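Local coordinates for protein endoglucanase (Clostridium thermocellum, PDB 2C4X) that probably degrades cellulose as part of the cellulosome, the piece here being its C-terminal PKD domain and a carbohydrate-binding module that recognises beta-glucan chains and xyloglucan, at residues P5-P10 / D36-I41; A12-S17 / S85-T90. The protein carries 1 engineered substitution. All coordinates share one frame; numbering follows the deposited sequence.

Contact 1: residues P5-P10 / D36-I41; sequences PENQAP and DEDGTI. With CA (calcium ion), chain B.
Asn7 and Gln8 face Asp36 and Asp38 across a bound calcium ion, and metal coordination dominates the contact. From 5-10 come the side-chain OD1 of Asn7 and the backbone O of Gln8, each 2.4 Å from calcium. From 36-41, Asp36 binds through both carboxylate oxygens, whereas Asp38 contributes OD1 alone, 2.4 Å from the metal. A water and Asp79, at the end of strand 69-79, complete seven oxygen ligands. Asn7 and Asp38 cross at about a right angle with their amide and carboxylate planes almost parallel, only 13° apart. Their oxygens are close, OD1 of Asn7 lying 3.2 Å from OD2 of Asp38, a spacing of two acceptors that the nearby cation probably makes tolerable.

OD2 of Asp38, which is not a calcium ligand, takes hydrogen bonds. It receives the N-H of Gln8 at 2.8 Å in a nearly straight bond (171°), on the syn side and somewhat out of the carboxylate plane, and one water donates to it as well. Asp36 OD1 serves both the ion and a second water, which also donates to Ala9 O and accepts from Glu37 N, joining the two loops in the second shell of the ion.

Apolar packing is slight: CB of Pro10 lies 4.3 Å from CG1 of Ile41. Van der Waals contacts add CB of Pro10 to CB of Asp36 (3.9 Å) and OE1 of Gln8 to CB of Glu37 (3.7 Å). Altogether this is a loop-built calcium site at one end of the PKD domain, tying its N-terminal segment to the loop that leads into strand 41-47.

Contact 2: residues A12-S17 / S85-T90; sequences AIFTFS and SSFTAT
The Phe87 ring carries Ile13 over one face and Phe14 at its edge. CG1 of Ile13 makes a CH-pi contact 4.0 Å from the Phe87 ring centroid, only 17° off the normal. Phe87 directs its edge at one face of Phe14, CE1 sitting above the rim of that ring; the pair is an offset edge-to-face stack with centroids 5.5 Å apart and planes at 80°. At the edge of Phe14, CE1 meets the backbone O of Phe87 at 3.5 Å. CZ of Phe14 packs 3.8 Å from CB of Ala89. At the edge of the Phe16 ring lies the backbone O of Thr90, 3.5 Å from CZ.

CG of Phe87, anti to its backbone N (chi1 -175°), lies 3.8 Å from CA of Ile13; CB of Phe87 comes 3.3 Å from the O of Ala12. CB of Ala12 packs on Ser85. One water bridges the carbonyls of Ala12 and Ser86, but the buried N-H of Phe14 has no partner in the model. Trp46 adds a second edge-to-face partner for Phe14. Side chains join 12-17, which includes outer strand 15-17, to outer strand 84-93 of the other sheet, closing one margin of an immunoglobulin-like beta-sandwich, the fold of PKD domains.

The two contacts belong to the same PKD domain and interlock along the chain, the N-terminal segment supplying first a calcium loop and then the margin of a sheet. Their centres are 19 Å apart, yet they meet at Ser85, whose OG lies 3.8 Å from CB of Ala9; its approach to the O of Pro10 is too short to be trusted in detail. The side chain of Ser85 is about 9 Å from the calcium ion, so contact 2 begins near the metal site, without adding a ligand to it. Contact 1 anchors 5-10 by coordination, and contact 2 carries the chain onward by aromatic packing between the sheets.

Contact 1: residues P5-P10 / D36-I41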
loop_
_atom_site.group_PDB
_atom_site.type_symbol
_atom_site.label_atom_id
_atom_site.label_comp_id
_atom_site.label_asym_id
_atom_site.label_seq_id
_atom_site.Cartn_x
_atom_site.Cartn_y
_atom_site.Cartn_z
ATOM N N PRO A 5 -43.254 -20.340 -21.562
ATOM C CA PRO A 5 -42.585 -20.607 -20.279
ATOM C C PRO A 5 -41.100 -20.203 -20.291
ATOM O O PRO A 5 -40.221 -21.058 -20.096
ATOM C CB PRO A 5 -42.739 -22.132 -20.105
ATOM C CG PRO A 5 -43.807 -22.545 -21.074
ATOM C CD PRO A 5 -43.728 -21.574 -22.213
ATOM N N GLU A 6 -40.842 -18.906 -20.495
ATOM C CA GLU A 6 -39.494 -18.364 -20.752
ATOM C C GLU A 6 -38.398 -18.776 -19.762
ATOM O O GLU A 6 -38.543 -18.602 -18.548
ATOM C CB GLU A 6 -39.554 -16.834 -20.836
ATOM C CG GLU A 6 -39.586 -16.276 -22.254
ATOM C CD GLU A 6 -38.192 -16.058 -22.838
ATOM O OE1 GLU A 6 -37.276 -15.635 -22.091
ATOM O OE2 GLU A 6 -38.018 -16.296 -24.057
ATOM N N ASN A 7 -37.293 -19.295 -20.294
ATOM C CA ASN A 7 -36.152 -19.706 -19.473
ATOM C C ASN A 7 -35.529 -18.547 -18.684
ATOM O O ASN A 7 -35.185 -17.515 -19.261
ATOM C CB ASN A 7 -35.078 -20.382 -20.338
ATOM C CG ASN A 7 -33.850 -20.793 -19.530
ATOM O OD1 ASN A 7 -33.968 -21.248 -18.393
ATOM N ND2 ASN A 7 -32.675 -20.649 -20.120
ATOM N N GLN A 8 -35.392 -18.725 -17.370
ATOM C CA GLN A 8 -34.666 -17.768 -16.530
ATOM C C GLN A 8 -33.167 -18.006 -16.628
ATOM O O GLN A 8 -32.704 -19.163 -16.556
ATOM C CB GLN A 8 -35.100 -17.867 -15.067
ATOM C CG GLN A 8 -36.537 -17.486 -14.828
ATOM C CD GLN A 8 -36.998 -17.787 -13.416
ATOM O OE1 GLN A 8 -36.228 -17.722 -12.456
ATOM N NE2 GLN A 8 -38.261 -18.119 -13.286
ATOM N N ALA A 9 -32.414 -16.917 -16.793
ATOM C CA ALA A 9 -30.954 -16.989 -16.801
ATOM C C ALA A 9 -30.449 -17.325 -15.394
ATOM O O ALA A 9 -31.042 -16.899 -14.413
ATOM C CB ALA A 9 -30.340 -15.683 -17.307
ATOM N N PRO A 10 -29.368 -18.117 -15.299
ATOM C CA PRO A 10 -28.880 -18.517 -13.987
ATOM C C PRO A 10 -28.289 -17.316 -13.237
ATOM O O PRO A 10 -28.058 -16.262 -13.840
ATOM C CB PRO A 10 -27.789 -19.552 -14.300
ATOM C CG PRO A 10 -27.379 -19.284 -15.724
ATOM C CD PRO A 10 -28.569 -18.678 -16.410
ATOM N N ASP A 36 -29.103 -21.986 -11.042
ATOM C CA ASP A 36 -30.172 -21.814 -12.000
ATOM C C ASP A 36 -31.476 -22.172 -11.301
ATOM O O ASP A 36 -31.627 -23.280 -10.783
ATOM C CB ASP A 36 -29.972 -22.663 -13.253
ATOM C CG ASP A 36 -30.877 -22.234 -14.378
ATOM O OD1 ASP A 36 -31.115 -21.014 -14.509
ATOM O OD2 ASP A 36 -31.369 -23.094 -15.136
ATOM N N GLU A 37 -32.407 -21.224 -11.282
ATOM C CA GLU A 37 -33.655 -21.388 -10.556
ATOM C C GLU A 37 -34.636 -22.363 -11.218
ATOM O O GLU A 37 -35.429 -23.005 -10.523
ATOM C CB GLU A 37 -34.320 -20.027 -10.315
ATOM C CG GLU A 37 -33.378 -18.971 -9.713
ATOM C CD GLU A 37 -33.022 -19.236 -8.256
ATOM O OE1 GLU A 37 -33.657 -20.097 -7.608
ATOM O OE2 GLU A 37 -32.104 -18.563 -7.748
ATOM N N ASP A 38 -34.581 -22.469 -12.547
ATOM C CA ASP A 38 -35.543 -23.292 -13.282
ATOM C C ASP A 38 -34.871 -24.405 -14.096
ATOM O O ASP A 38 -35.472 -24.973 -15.013
ATOM C CB ASP A 38 -36.438 -22.415 -14.178
ATOM C CG ASP A 38 -35.650 -21.681 -15.267
ATOM O OD1 ASP A 38 -34.405 -21.703 -15.221
ATOM O OD2 ASP A 38 -36.269 -21.070 -16.165
ATOM N N GLY A 39 -33.628 -24.723 -13.751
ATOM C CA GLY A 39 -32.877 -25.753 -14.459
ATOM C C GLY A 39 -31.627 -26.076 -13.681
ATOM O O GLY A 39 -31.649 -26.088 -12.449
ATOM N N THR A 40 -30.539 -26.336 -14.401
ATOM C CA THR A 40 -29.248 -26.619 -13.787
ATOM C C THR A 40 -28.142 -25.831 -14.490
ATOM O O THR A 40 -28.293 -25.427 -15.641
ATOM C CB THR A 40 -28.908 -28.134 -13.825
ATOM O OG1 THR A 40 -28.942 -28.598 -15.178
ATOM C CG2 THR A 40 -29.919 -28.950 -13.002
ATOM N N ILE A 41 -27.033 -25.603 -13.794
ATOM C CA ILE A 41 -25.881 -24.956 -14.411
ATOM C C ILE A 41 -25.079 -26.014 -15.156
ATOM O O ILE A 41 -24.743 -27.055 -14.585
ATOM C CB ILE A 41 -25.000 -24.228 -13.373
ATOM C CG1 ILE A 41 -25.752 -23.024 -12.801
ATOM C CG2 ILE A 41 -23.644 -23.800 -14.006
ATOM C CD1 ILE A 41 -25.158 -22.486 -11.518
HETATM CA CA CA B . -32.466 -21.555 -16.543
HETATM O O HOH W 1 -38.874 -20.945 -16.129
HETATM O O HOH W 2 -32.417 -19.076 -13.039
HETATM O O HOH W 3 -32.600 -23.721 -17.610
#

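Contact 2: residues A12-S17 / S85-T90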
loop_
_atom_site.group_PDB
_atom_site.type_symbol
_atom_site.label_atom_id
_atom_site.label_comp_id
_atom_site.label_asym_id
_atom_site.label_seq_id
_atom_site.Cartn_x
_atom_site.Cartn_y
_atom_site.Cartn_z
ATOM N N ALA A 12 -25.078 -15.813 -11.302
ATOM C CA ALA A 12 -23.639 -15.992 -11.238
ATOM C C ALA A 12 -23.071 -15.189 -10.068
ATOM O O ALA A 12 -23.362 -13.995 -9.892
ATOM C CB ALA A 12 -22.991 -15.558 -12.546
ATOM N N ILE A 13 -22.268 -15.854 -9.255
ATOM C CA ILE A 13 -21.618 -15.192 -8.123
ATOM C C ILE A 13 -20.435 -16.054 -7.716
ATOM O O ILE A 13 -20.462 -17.277 -7.875
ATOM C CB ILE A 13 -22.585 -14.996 -6.911
ATOM C CG1 ILE A 13 -21.965 -14.034 -5.877
ATOM C CG2 ILE A 13 -22.943 -16.350 -6.287
ATOM C CD1 ILE A 13 -22.927 -13.501 -4.825
ATOM N N PHE A 14 -19.392 -15.411 -7.211
ATOM C CA PHE A 14 -18.291 -16.149 -6.620
ATOM C C PHE A 14 -17.618 -15.374 -5.514
ATOM O O PHE A 14 -17.746 -14.151 -5.437
ATOM C CB PHE A 14 -17.272 -16.594 -7.687
ATOM C CG PHE A 14 -16.470 -15.465 -8.289
ATOM C CD1 PHE A 14 -16.907 -14.821 -9.448
ATOM C CD2 PHE A 14 -15.266 -15.066 -7.713
ATOM C CE1 PHE A 14 -16.157 -13.782 -10.017
ATOM C CE2 PHE A 14 -14.516 -14.027 -8.266
ATOM C CZ PHE A 14 -14.958 -13.386 -9.418
ATOM N N THR A 15 -16.927 -16.117 -4.646
ATOM C CA THR A 15 -15.997 -15.562 -3.674
ATOM C C THR A 15 -14.627 -16.221 -3.918
ATOM O O THR A 15 -14.519 -17.177 -4.697
ATOM C CB THR A 15 -16.449 -15.824 -2.216
ATOM O OG1 THR A 15 -16.517 -17.235 -1.985
ATOM C CG2 THR A 15 -17.818 -15.203 -1.937
ATOM N N PHE A 16 -13.582 -15.706 -3.273
ATOM C CA PHE A 16 -12.264 -16.329 -3.383
ATOM C C PHE A 16 -11.519 -16.268 -2.058
ATOM O O PHE A 16 -11.828 -15.449 -1.195
ATOM C CB PHE A 16 -11.421 -15.731 -4.531
ATOM C CG PHE A 16 -11.230 -14.239 -4.438
ATOM C CD1 PHE A 16 -10.259 -13.691 -3.591
ATOM C CD2 PHE A 16 -12.016 -13.384 -5.199
ATOM C CE1 PHE A 16 -10.085 -12.316 -3.499
ATOM C CE2 PHE A 16 -11.858 -11.993 -5.107
ATOM C CZ PHE A 16 -10.883 -11.463 -4.254
ATOM N N SER A 17 -10.545 -17.161 -1.918
ATOM C CA SER A 17 -9.715 -17.265 -0.729
ATOM C C SER A 17 -8.305 -17.698 -1.163
ATOM O O SER A 17 -8.186 -18.580 -2.018
ATOM C CB SER A 17 -10.317 -18.307 0.211
ATOM O OG SER A 17 -9.714 -18.209 1.484
ATOM N N SER A 85 -25.262 -15.716 -17.216
ATOM C CA SER A 85 -25.078 -14.500 -16.435
ATOM C C SER A 85 -23.608 -14.371 -16.115
ATOM O O SER A 85 -22.889 -15.368 -16.064
ATOM C CB SER A 85 -25.833 -14.600 -15.104
ATOM O OG SER A 85 -27.182 -14.924 -15.360
ATOM N N SER A 86 -23.171 -13.145 -15.856
ATOM C CA SER A 86 -21.796 -12.905 -15.459
ATOM C C SER A 86 -21.703 -12.125 -14.153
ATOM O O SER A 86 -22.596 -11.323 -13.826
ATOM C CB SER A 86 -21.029 -12.193 -16.582
ATOM O OG SER A 86 -21.309 -10.809 -16.616
ATOM N N PHE A 87 -20.615 -12.374 -13.426
ATOM C CA PHE A 87 -20.281 -11.689 -12.179
ATOM C C PHE A 87 -18.785 -11.401 -12.258
ATOM O O PHE A 87 -17.993 -12.308 -12.547
ATOM C CB PHE A 87 -20.577 -12.604 -10.976
ATOM C CG PHE A 87 -20.387 -11.946 -9.613
ATOM C CD1 PHE A 87 -19.175 -12.070 -8.919
ATOM C CD2 PHE A 87 -21.435 -11.258 -9.001
ATOM C CE1 PHE A 87 -19.013 -11.481 -7.650
ATOM C CE2 PHE A 87 -21.278 -10.687 -7.732
ATOM C CZ PHE A 87 -20.066 -10.799 -7.062
ATOM N N THR A 88 -18.405 -10.154 -12.018
ATOM C CA THR A 88 -17.001 -9.738 -12.078
ATOM C C THR A 88 -16.569 -9.169 -10.733
ATOM O O THR A 88 -17.273 -8.344 -10.141
ATOM C CB THR A 88 -16.766 -8.683 -13.213
ATOM O OG1 THR A 88 -17.148 -9.254 -14.471
ATOM C CG2 THR A 88 -15.306 -8.253 -13.300
ATOM N N ALA A 89 -15.425 -9.629 -10.238
ATOM C CA ALA A 89 -14.857 -9.066 -9.019
ATOM C C ALA A 89 -13.365 -8.850 -9.231
ATOM O O ALA A 89 -12.775 -9.393 -10.175
ATOM C CB ALA A 89 -15.119 -9.981 -7.811
ATOM N N THR A 90 -12.762 -8.063 -8.348
ATOM C CA THR A 90 -11.362 -7.696 -8.458
ATOM C C THR A 90 -10.530 -8.443 -7.412
ATOM O O THR A 90 -10.957 -8.601 -6.268
ATOM C CB THR A 90 -11.203 -6.149 -8.296
ATOM O OG1 THR A 90 -11.597 -5.505 -9.513
ATOM C CG2 THR A 90 -9.776 -5.767 -7.995
HETATM O O HOH W 4 -24.871 -12.458 -12.340
#